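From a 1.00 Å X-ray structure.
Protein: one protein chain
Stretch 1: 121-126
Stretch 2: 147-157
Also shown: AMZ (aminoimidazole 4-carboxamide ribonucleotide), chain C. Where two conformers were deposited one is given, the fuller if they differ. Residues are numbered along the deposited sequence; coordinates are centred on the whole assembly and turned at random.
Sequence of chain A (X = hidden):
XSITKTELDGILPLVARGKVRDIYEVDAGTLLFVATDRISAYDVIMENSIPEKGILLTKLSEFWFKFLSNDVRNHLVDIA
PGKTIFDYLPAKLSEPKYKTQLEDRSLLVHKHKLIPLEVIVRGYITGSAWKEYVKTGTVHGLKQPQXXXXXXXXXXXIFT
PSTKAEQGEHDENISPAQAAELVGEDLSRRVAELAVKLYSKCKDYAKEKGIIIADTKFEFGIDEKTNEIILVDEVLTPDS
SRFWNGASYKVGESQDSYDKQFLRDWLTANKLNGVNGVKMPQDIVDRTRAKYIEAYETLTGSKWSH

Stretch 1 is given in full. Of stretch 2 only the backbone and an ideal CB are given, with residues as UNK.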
ATOM      1  N   VAL A 121      -0.124  -6.635  -8.135  1.00  5.81           N
ATOM      2  CA  VAL A 121      -0.362  -6.569  -9.548  1.00  5.87           C
ATOM      3  C   VAL A 121       0.711  -5.737 -10.151  1.00  5.68           C
ATOM      4  O   VAL A 121       1.015  -4.679  -9.662  1.00  6.15           O
ATOM      5  CB  VAL A 121      -1.724  -5.988  -9.880  1.00  6.65           C
ATOM      6  CG1 VAL A 121      -1.909  -5.969 -11.378  1.00  7.17           C
ATOM      7  CG2 VAL A 121      -2.800  -6.775  -9.228  1.00  7.91           C
ATOM      8  N   ARG A 122       1.270  -6.246 -11.229  1.00  6.19           N
ATOM      9  CA  ARG A 122       2.296  -5.554 -11.957  1.00  6.52           C
ATOM     10  C   ARG A 122       1.800  -5.220 -13.326  1.00  6.55           C
ATOM     11  O   ARG A 122       1.457  -6.085 -14.092  1.00  7.50           O
ATOM     12  CB  ARG A 122       3.529  -6.379 -12.072  1.00  6.80           C
ATOM     13  CG  ARG A 122       4.030  -6.865 -10.748  1.00  6.46           C
ATOM     14  CD  ARG A 122       5.247  -7.715 -10.935  1.00  6.82           C
ATOM     15  NE  ARG A 122       5.616  -8.350  -9.700  1.00  6.85           N
ATOM     16  CZ  ARG A 122       6.405  -7.827  -8.806  1.00  7.20           C
ATOM     17  NH1 ARG A 122       7.063  -6.726  -9.024  1.00  7.35           N
ATOM     18  NH2 ARG A 122       6.544  -8.453  -7.664  1.00  8.35           N
ATOM     19  N   GLY A 123       1.779  -3.952 -13.633  1.00  6.59           N
ATOM     20  CA  GLY A 123       1.525  -3.532 -14.985  1.00  7.17           C
ATOM     21  C   GLY A 123       2.761  -3.405 -15.805  1.00  7.41           C
ATOM     22  O   GLY A 123       2.708  -3.459 -17.032  1.00  8.00           O
ATOM     23  N   TYR A 124       3.880  -3.223 -15.142  1.00  7.37           N
ATOM     24  CA  TYR A 124       5.137  -2.921 -15.748  1.00  7.64           C
ATOM     25  C   TYR A 124       6.155  -3.702 -15.015  1.00  7.67           C
ATOM     26  O   TYR A 124       6.034  -3.973 -13.824  1.00  8.00           O
ATOM     27  CB  TYR A 124       5.453  -1.454 -15.611  1.00  7.92           C
ATOM     28  CG  TYR A 124       4.487  -0.577 -16.322  1.00  7.91           C
ATOM     29  CD1 TYR A 124       3.215  -0.370 -15.830  1.00  7.89           C
ATOM     30  CD2 TYR A 124       4.843   0.054 -17.485  1.00  8.76           C
ATOM     31  CE1 TYR A 124       2.341   0.432 -16.496  1.00  8.73           C
ATOM     32  CE2 TYR A 124       3.957   0.865 -18.142  1.00  9.38           C
ATOM     33  CZ  TYR A 124       2.716   1.040 -17.649  1.00  9.38           C
ATOM     34  OH  TYR A 124       1.816   1.843 -18.271  1.00 10.86           O
ATOM     35  N   ILE A 125       7.203  -4.076 -15.724  1.00  7.97           N
ATOM     36  CA  ILE A 125       8.175  -4.950 -15.147  1.00  7.98           C
ATOM     37  C   ILE A 125       9.260  -4.172 -14.482  1.00  7.56           C
ATOM     38  O   ILE A 125       9.997  -3.437 -15.105  1.00  8.26           O
ATOM     39  CB  ILE A 125       8.674  -5.947 -16.175  1.00  8.38           C
ATOM     40  CG1 ILE A 125       9.446  -7.028 -15.468  1.00  9.13           C
ATOM     41  CG2 ILE A 125       9.460  -5.338 -17.315  1.00  8.74           C
ATOM     42  CD1 ILE A 125       9.735  -8.210 -16.326  1.00 10.00           C
ATOM     43  N   THR A 126       9.378  -4.343 -13.180  1.00  7.60           N
ATOM     44  CA  THR A 126      10.354  -3.666 -12.405  1.00  7.48           C
ATOM     45  C   THR A 126      10.557  -4.440 -11.144  1.00  7.57           C
ATOM     46  O   THR A 126       9.959  -5.461 -10.915  1.00  7.78           O
ATOM     47  CB  THR A 126       9.911  -2.217 -12.133  1.00  7.49           C
ATOM     48  OG1 THR A 126      10.972  -1.517 -11.532  1.00  8.20           O
ATOM     49  CG2 THR A 126       8.720  -2.133 -11.238  1.00  7.86           C
ATOM     50  N   UNK A 147      12.061 -10.330 -24.570  1.00 12.32           N
ATOM     51  CA  UNK A 147      12.444  -9.034 -25.031  1.00 12.39           C
ATOM     52  C   UNK A 147      11.868  -7.871 -24.279  1.00 12.30           C
ATOM     53  O   UNK A 147      12.011  -6.757 -24.714  1.00 13.68           O
ATOM     54  CB  UNK A 147      12.063  -8.904 -26.507  1.00 12.39           C
ATOM     55  N   UNK A 148      11.220  -8.106 -23.148  1.00 12.01           N
ATOM     56  CA  UNK A 148      10.800  -6.986 -22.336  1.00 11.41           C
ATOM     57  C   UNK A 148      12.008  -6.251 -21.862  1.00 11.82           C
ATOM     58  O   UNK A 148      12.988  -6.812 -21.417  1.00 12.59           O
ATOM     59  CB  UNK A 148       9.940  -7.438 -21.154  1.00 11.41           C
ATOM     60  N   UNK A 149      11.908  -4.959 -21.894  1.00 11.37           N
ATOM     61  CA  UNK A 149      12.933  -4.113 -21.361  1.00 11.30           C
ATOM     62  C   UNK A 149      12.526  -3.607 -20.012  1.00 10.81           C
ATOM     63  O   UNK A 149      11.371  -3.644 -19.644  1.00 10.64           O
ATOM     64  CB  UNK A 149      13.233  -2.951 -22.309  1.00 11.30           C
ATOM     65  N   UNK A 150      13.492  -3.137 -19.249  1.00 10.50           N
ATOM     66  CA  UNK A 150      13.189  -2.718 -17.902  1.00 10.05           C
ATOM     67  C   UNK A 150      12.130  -1.681 -17.909  1.00  9.19           C
ATOM     68  O   UNK A 150      12.182  -0.755 -18.679  1.00  9.90           O
ATOM     69  CB  UNK A 150      14.438  -2.194 -17.190  1.00 10.05           C
ATOM     70  N   UNK A 151      11.159  -1.864 -17.039  1.00  8.59           N
ATOM     71  CA  UNK A 151      10.055  -0.956 -16.896  1.00  8.30           C
ATOM     72  C   UNK A 151       9.032  -1.062 -17.959  1.00  8.53           C
ATOM     73  O   UNK A 151       8.104  -0.301 -17.927  1.00  8.83           O
ATOM     74  CB  UNK A 151      10.570   0.484 -16.846  1.00  8.30           C
ATOM     75  N   UNK A 152       9.188  -1.980 -18.898  1.00  9.04           N
ATOM     76  CA  UNK A 152       8.236  -2.111 -19.952  1.00  9.68           C
ATOM     77  C   UNK A 152       6.925  -2.583 -19.386  1.00  9.26           C
ATOM     78  O   UNK A 152       6.851  -3.352 -18.430  1.00  9.35           O
ATOM     79  CB  UNK A 152       8.745  -3.064 -21.035  1.00  9.68           C
ATOM     80  N   UNK A 153       5.876  -2.163 -20.049  1.00  9.87           N
ATOM     81  CA  UNK A 153       4.571  -2.611 -19.740  1.00 10.31           C
ATOM     82  C   UNK A 153       4.414  -4.059 -20.119  1.00 10.31           C
ATOM     83  O   UNK A 153       4.808  -4.458 -21.208  1.00 12.29           O
ATOM     84  CB  UNK A 153       3.525  -1.741 -20.440  1.00 10.31           C
ATOM     85  N   UNK A 154       3.824  -4.848 -19.243  1.00  9.93           N
ATOM     86  CA  UNK A 154       3.430  -6.170 -19.625  1.00 10.16           C
ATOM     87  C   UNK A 154       2.294  -6.071 -20.621  1.00 10.88           C
ATOM     88  O   UNK A 154       1.550  -5.144 -20.633  1.00 11.64           O
ATOM     89  CB  UNK A 154       3.030  -7.000 -18.403  1.00 10.16           C
ATOM     90  N   UNK A 155       2.102  -7.097 -21.425  1.00 12.26           N
ATOM     91  CA  UNK A 155       0.957  -7.067 -22.330  1.00 12.63           C
ATOM     92  C   UNK A 155      -0.351  -6.871 -21.631  1.00 11.48           C
ATOM     93  O   UNK A 155      -1.219  -6.163 -22.108  1.00 13.48           O
ATOM     94  CB  UNK A 155       0.896  -8.361 -23.145  1.00 12.63           C
ATOM     95  N   UNK A 156      -0.466  -7.504 -20.472  1.00 10.99           N
ATOM     96  CA  UNK A 156      -1.583  -7.317 -19.594  1.00 10.41           C
ATOM     97  C   UNK A 156      -1.029  -7.277 -18.194  1.00  9.37           C
ATOM     98  O   UNK A 156      -0.048  -7.914 -17.910  1.00  9.34           O
ATOM     99  CB  UNK A 156      -2.636  -8.414 -19.764  1.00 10.41           C
ATOM    100  N   UNK A 157      -1.656  -6.546 -17.297  1.00  9.14           N
ATOM    101  CA  UNK A 157      -1.155  -6.591 -15.927  1.00  8.82           C
ATOM    102  C   UNK A 157      -1.278  -7.961 -15.366  1.00  8.34           C
ATOM    103  O   UNK A 157      -2.185  -8.689 -15.730  1.00  9.65           O
ATOM    104  CB  UNK A 157      -1.897  -5.596 -15.032  1.00  8.82           C
TER
HETATM  105  O5  AMZ C1308       4.042  -3.900   1.884  1.00  9.49           O
HETATM  106  C6  AMZ C1308       4.356  -4.914   1.297  1.00  9.38           C
HETATM  107  N2  AMZ C1308       4.533  -6.086   1.896  1.00 12.14           N
HETATM  108  C3A AMZ C1308       4.534  -4.909  -0.142  1.00  8.32           C
HETATM  109  C7A AMZ C1308       4.440  -3.818  -0.952  1.00  7.39           C
HETATM  110  N3  AMZ C1308       4.099  -2.538  -0.712  1.00  8.01           N
HETATM  111  N1  AMZ C1308       4.857  -5.988  -0.877  1.00  9.38           N
HETATM  112  C5  AMZ C1308       4.947  -5.580  -2.123  1.00  8.47           C
HETATM  113  N   AMZ C1308       4.711  -4.250  -2.182  1.00  7.34           N
HETATM  114  C1  AMZ C1308       4.655  -3.461  -3.388  1.00  6.92           C
HETATM  115  C2  AMZ C1308       5.926  -2.732  -3.708  1.00  7.55           C
HETATM  116  C3  AMZ C1308       5.849  -2.599  -5.202  1.00  6.82           C
HETATM  117  O2  AMZ C1308       4.993  -1.510  -5.465  1.00  7.62           O
HETATM  118  O1  AMZ C1308       5.964  -1.504  -3.013  1.00  8.53           O
HETATM  119  O   AMZ C1308       4.488  -4.370  -4.440  1.00  7.66           O
HETATM  120  C   AMZ C1308       5.175  -3.905  -5.591  1.00  7.29           C
HETATM  121  C4  AMZ C1308       6.114  -4.955  -6.087  1.00  7.21           C
HETATM  122  O3  AMZ C1308       7.237  -5.001  -5.222  1.00  7.76           O
HETATM  123  P   AMZ C1308       8.473  -5.920  -5.638  1.00  7.96           P
HETATM  124  OP1 AMZ C1308       8.046  -7.342  -5.480  1.00  8.43           O
HETATM  125  O4  AMZ C1308       9.547  -5.533  -4.648  1.00 10.32           O
HETATM  126  OP2 AMZ C1308       8.855  -5.630  -7.053  1.00  7.87           O

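Position 147 lies beyond the reach of stretch 1, which therefore sets no demand on it. Its phi of 87° by itself favours a residue without a CB, and the deposited residue is Gly 147.

At 148 the CA-to-CB bond points toward stretch 1, and the ideal CB is 4.4 Å from Ile 125 CG2. With an aliphatic branch ahead, an apolar side chain of medium size would suit: leucine, isoleucine, valine or methionine. Leu 148 is found, its CD1 packing 3.8 Å from Ile 125 CD1.

Position 149 points away, with nothing of stretch 1 near its CB, so almost any polar or charged residue would serve. Lys 149 extends outward, while its backbone opens a type II turn closed by the bond from the amide N of 152 to Lys 149 O (2.8 Å).

Position 150, second in the turn, also points away; phi near -57° would accept proline as well as many others. Glu 150 is deposited, and a water donates to its OE1 (2.7 Å from the water O), a water that also lies 2.6 Å from Thr 126 OG1.

At 151 phi is positive (76°), as the third place of a type II turn requires, so glycine, asparagine or another small polar residue would be expected. The CB points away, but the backbone is engaged: the amide N of 151 donates to Ile 125 O at 2.8 Å. The residue is Ser 151, whose OG accepts from the same water (2.7 Å from the water O), so that the turn and Thr 126 are linked through solvent.

Position 152 again points away, though its ideal CB is 4.4 Å from Ile 125 CG2; a long side chain, polar or partly aliphatic, would fit. Its carbonyl accepts from Ile 125 N. Gln 152 turns back on its own turn, OE1 accepting from Lys 149 N at 2.8 Å.

Position 153 pairs with Tyr 124 in an antiparallel, non-hydrogen-bonded bridge, both side chains on one face. The ideal CB is 3.5 Å from Tyr 124 CE2, so a chain with methylenes to lay on the ring is favoured, and a polar end could approach the phenol. Glu 153 does both: CG sits over the ring face, 4.1 Å from its centroid, and OE1 comes within 3.4 Å of Tyr 124 OH.

At 154 the amide N donates to Gly 123 O (2.8 Å). The CB points sideways, yet Arg 122 CB and Ile 125 offer apolar surface that a large hydrophobic or aromatic group could reach. Phe 154 swings its ring nearer, CZ 3.5 Å from Ile 125 CB and CE2 3.7 Å from Arg 122 CB.

Positions 155 and 156 form a corner and point away, leaving the choice wide; Pro 155 and Glu 156 occupy them.

At 157 the ideal CB is 3.7 Å from Val 121 CG1, and phi of -63° admits proline or a compact aliphatic. Pro 157 packs CB 3.8 Å from Val 121 CG1, while its CA lies 3.2 Å from Arg 122 O.

Stretch 2 147-157: GLKESQEFPEP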
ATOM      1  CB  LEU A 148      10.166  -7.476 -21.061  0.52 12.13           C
ATOM      2  CG  LEU A 148       8.956  -8.333 -21.231  0.52 12.47           C
ATOM      3  CD1 LEU A 148       8.575  -8.863 -19.869  0.52 12.07           C
ATOM      4  CD2 LEU A 148       7.852  -7.502 -21.836  0.52 14.06           C
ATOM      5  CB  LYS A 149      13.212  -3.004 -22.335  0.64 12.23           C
ATOM      6  CG  LYS A 149      13.768  -3.494 -23.670  0.64 14.22           C
ATOM      7  CD  LYS A 149      15.067  -4.262 -23.526  0.64 17.54           C
ATOM      8  CE  LYS A 149      15.613  -4.632 -24.890  0.64 18.18           C
ATOM      9  NZ  LYS A 149      16.880  -5.384 -24.810  0.64 19.55           N
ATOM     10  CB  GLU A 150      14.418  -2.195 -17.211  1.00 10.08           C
ATOM     11  CG  GLU A 150      14.161  -1.981 -15.758  1.00 10.73           C
ATOM     12  CD  GLU A 150      15.233  -1.275 -15.034  1.00 12.02           C
ATOM     13  OE1 GLU A 150      14.931  -0.817 -13.928  1.00 13.78           O
ATOM     14  OE2 GLU A 150      16.359  -1.179 -15.538  1.00 13.87           O
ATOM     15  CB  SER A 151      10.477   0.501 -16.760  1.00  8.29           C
ATOM     16  OG  SER A 151      11.500   0.632 -15.815  1.00  8.98           O
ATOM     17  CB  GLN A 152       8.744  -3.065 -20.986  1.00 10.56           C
ATOM     18  CG  GLN A 152       7.877  -3.161 -22.210  1.00 11.60           C
ATOM     19  CD  GLN A 152       8.574  -3.830 -23.345  1.00 12.69           C
ATOM     20  OE1 GLN A 152       9.788  -3.952 -23.346  1.00 15.44           O
ATOM     21  NE2 GLN A 152       7.806  -4.301 -24.305  1.00 16.14           N
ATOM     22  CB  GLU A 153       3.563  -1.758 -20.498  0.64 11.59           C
ATOM     23  CG  GLU A 153       2.134  -1.947 -20.079  0.64 14.38           C
ATOM     24  CD  GLU A 153       1.229  -0.800 -20.494  0.64 14.50           C
ATOM     25  OE1 GLU A 153       0.180  -0.626 -19.850  0.64 18.89           O
ATOM     26  OE2 GLU A 153       1.567  -0.074 -21.446  0.64 17.39           O
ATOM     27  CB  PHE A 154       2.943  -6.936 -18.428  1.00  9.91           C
ATOM     28  CG  PHE A 154       4.018  -7.318 -17.487  1.00  9.17           C
ATOM     29  CD1 PHE A 154       4.884  -8.343 -17.784  1.00 10.16           C
ATOM     30  CD2 PHE A 154       4.153  -6.675 -16.273  1.00  9.01           C
ATOM     31  CE1 PHE A 154       5.847  -8.718 -16.900  1.00  9.94           C
ATOM     32  CE2 PHE A 154       5.115  -7.043 -15.397  1.00  8.48           C
ATOM     33  CZ  PHE A 154       5.972  -8.057 -15.701  1.00  9.05           C
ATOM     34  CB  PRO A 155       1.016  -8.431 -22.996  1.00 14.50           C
ATOM     35  CG  PRO A 155       2.403  -8.861 -22.869  1.00 14.92           C
ATOM     36  CD  PRO A 155       2.954  -8.270 -21.634  1.00 13.25           C
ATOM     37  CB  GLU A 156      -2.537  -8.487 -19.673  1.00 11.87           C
ATOM     38  CG  GLU A 156      -3.228  -8.644 -20.984  1.00 14.26           C
ATOM     39  CD  GLU A 156      -4.103  -7.487 -21.339  1.00 16.27           C
ATOM     40  OE1 GLU A 156      -4.557  -6.770 -20.434  1.00 17.25           O
ATOM     41  OE2 GLU A 156      -4.378  -7.312 -22.543  1.00 19.50           O
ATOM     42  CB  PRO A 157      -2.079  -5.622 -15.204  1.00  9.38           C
ATOM     43  CG  PRO A 157      -2.592  -4.745 -16.275  1.00 10.45           C
ATOM     44  CD  PRO A 157      -2.795  -5.650 -17.442  1.00 10.32           C
TER
HETATM   45  O   HOH W   1       0.393  -4.310 -18.162  0.50 12.69           O
HETATM   46  O   HOH W   2       0.049  -3.010 -17.726  0.50 17.40           O
HETATM   47  O   HOH W   3       2.597   2.975 -20.548  1.00 15.68           O
HETATM   48  O   HOH W   4      12.352  -0.268 -13.413  1.00 10.21           O
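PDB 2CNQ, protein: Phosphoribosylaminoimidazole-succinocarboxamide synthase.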